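Local coordinates for heat shock protein-related protein (Deinococcus radiodurans, PDB 4FEI) that acts as a small heat shock protein, a stress-response chaperone, here represented by its dimeric alpha-crystallin domain, at the interface of chains A and B. Sequence-based numbering; all coordinates share one arbitrary frame. Chains: chain A/B, Heat shock protein-related protein.

The interface of chains A and B. Residues chain A 50-53, 58; chain B 10-13, 21.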
# COMPACT_ATOMS: atom_id res chain seq x y z
N THR A 50 2.18 2.04 -13.95
CA THR A 50 3.01 3.26 -13.99
C THR A 50 3.69 3.39 -15.34
O THR A 50 4.21 2.39 -15.87
CB THR A 50 4.02 3.22 -12.86
OG1 THR A 50 3.32 2.87 -11.65
CG2 THR A 50 4.66 4.55 -12.67
N GLU A 51 3.64 4.59 -15.92
CA GLU A 51 4.19 4.81 -17.27
C GLU A 51 5.71 4.94 -17.24
O GLU A 51 6.26 5.33 -16.22
CB GLU A 51 3.58 6.06 -17.91
CG GLU A 51 2.06 5.99 -18.16
CD GLU A 51 1.69 5.28 -19.48
OE1 GLU A 51 0.94 4.27 -19.41
OE2 GLU A 51 2.14 5.73 -20.58
N HIS A 52 6.37 4.62 -18.35
CA HIS A 52 7.82 4.85 -18.54
C HIS A 52 8.71 4.34 -17.40
O HIS A 52 9.55 5.08 -16.85
CB HIS A 52 8.10 6.32 -18.83
CG HIS A 52 7.30 6.88 -19.97
ND1 HIS A 52 7.77 6.90 -21.27
CD2 HIS A 52 6.07 7.44 -20.00
CE1 HIS A 52 6.86 7.46 -22.06
NE2 HIS A 52 5.82 7.78 -21.31
N LEU A 53 8.53 3.07 -17.07
CA LEU A 53 9.23 2.43 -15.95
C LEU A 53 10.70 2.14 -16.28
O LEU A 53 11.01 1.60 -17.32
CB LEU A 53 8.50 1.14 -15.57
CG LEU A 53 7.71 0.98 -14.27
CD1 LEU A 53 7.27 2.29 -13.62
CD2 LEU A 53 6.53 0.07 -14.55
N ARG A 58 6.67 -2.82 -8.01
CA ARG A 58 5.30 -2.62 -7.58
C ARG A 58 4.32 -3.32 -8.50
O ARG A 58 4.47 -3.27 -9.72
CB ARG A 58 4.98 -1.12 -7.57
CG ARG A 58 5.82 -0.26 -6.57
CD ARG A 58 5.12 1.04 -6.27
NE ARG A 58 4.61 1.61 -7.52
CZ ARG A 58 3.56 2.41 -7.63
NH1 ARG A 58 3.20 2.85 -8.83
NH2 ARG A 58 2.87 2.78 -6.55
N ASP B 10 9.14 1.70 -7.46
CA ASP B 10 9.27 1.90 -8.89
C ASP B 10 10.12 3.15 -9.15
O ASP B 10 10.06 4.12 -8.40
CB ASP B 10 7.88 2.17 -9.52
CG ASP B 10 7.06 0.90 -9.74
OD1 ASP B 10 7.62 -0.21 -9.57
OD2 ASP B 10 5.88 1.03 -10.09
N TRP B 11 10.85 3.12 -10.24
CA TRP B 11 11.47 4.31 -10.80
C TRP B 11 10.81 4.64 -12.14
O TRP B 11 10.78 3.84 -13.06
CB TRP B 11 12.96 4.09 -11.01
CG TRP B 11 13.73 4.09 -9.68
CD1 TRP B 11 14.19 3.00 -9.00
CD2 TRP B 11 14.12 5.25 -8.92
NE1 TRP B 11 14.84 3.42 -7.83
CE2 TRP B 11 14.80 4.79 -7.76
CE3 TRP B 11 13.98 6.62 -9.11
CZ2 TRP B 11 15.35 5.66 -6.81
CZ3 TRP B 11 14.51 7.50 -8.15
CH2 TRP B 11 15.18 7.01 -7.02
N ARG B 12 10.23 5.83 -12.22
CA ARG B 12 9.57 6.26 -13.45
C ARG B 12 10.40 7.36 -14.11
O ARG B 12 10.90 8.28 -13.45
CB ARG B 12 8.14 6.76 -13.15
CG ARG B 12 7.40 7.38 -14.36
CD ARG B 12 6.01 7.87 -13.95
NE ARG B 12 6.01 8.83 -12.82
CZ ARG B 12 4.96 9.07 -12.04
NH1 ARG B 12 3.80 8.40 -12.23
NH2 ARG B 12 5.05 9.97 -11.04
N ASP B 13 10.57 7.23 -15.42
CA ASP B 13 11.25 8.22 -16.21
C ASP B 13 10.21 9.27 -16.52
O ASP B 13 9.29 9.03 -17.28
CB ASP B 13 11.76 7.56 -17.49
CG ASP B 13 12.42 8.53 -18.45
OD1 ASP B 13 12.70 9.69 -18.06
OD2 ASP B 13 12.64 8.13 -19.63
N LEU B 21 8.41 5.97 -6.88
CA LEU B 21 7.11 5.69 -6.26
C LEU B 21 7.28 4.53 -5.29
O LEU B 21 7.80 3.46 -5.64
CB LEU B 21 6.05 5.34 -7.31
CG LEU B 21 5.65 6.44 -8.30
CD1 LEU B 21 6.41 6.31 -9.58
CD2 LEU B 21 4.15 6.26 -8.60
O HOH W 1 5.21 -1.32 -11.16
O HOH W 2 2.71 7.05 -14.73
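A:Thr50 meets B:Leu21 tip to tip, methyl CG2 standing 4.0 Å from CD1. That methyl, anti to the backbone N, also rests on the aliphatic stretch of B:Arg12, whose CD lies 3.8 Å from it, the two side chains crossing at about a right angle. Within chain B, B:Leu21 CD1 sits over one face of the B:Arg12 guanidinium, while CB of the same leucine covers the centre of one face of the A:Arg58 guanidinium, 3.9 Å from CZ. One leucine thus packs on two arginines, whose like-charged groups it may help keep apart.

Toward the rim, A:Arg58 grips B:Asp10 in a salt bridge, NE to carboxylate OD2 at 2.9 Å and nearly straight (173° at H). The acceptor lies in the guanidinium plane, but NE comes from above the carboxylate, the two planes being 87° apart; this is not a flat, side-by-side pairing. The backbone N of A:Arg58 donates to OD1 (3.2 Å), on its syn side but tilted well out of the carboxylate plane, and water 1 joins OD2 to A:Arg58 O. The bend at chi3 (-44°) sets NE over OD2, and the rest of the guanidinium runs on past it toward A:Thr50. A:Arg58 NH1 gives a bent hydrogen bond to A:Thr50 OG1, 2.8 Å away and in the guanidinium plane, which would limit the group's rotation. An alanine in place of A:Arg58 would probably leave the B:Asp10 carboxylate without its charged mate and uncover B:Leu21 CB, although the backbone N-H bond could persist.

At the far end, B:Asp13 N donates to A:His52 O at 2.8 Å, and water 2 links B:Arg12 NH1 to A:Glu51 N; A:Glu51 and A:His52 are poorly ordered, so these two links are less certain than the A:Arg58 pair. An antiparallel bridge pairs A:Leu53 with B:Arg12. The loop of chain A after strand 40-47 therefore lies along edge strand 9-14 of chain B, beside strand 17-23, a strand-exchange contact repeated by the two-fold in this alpha-crystallin domain dimer.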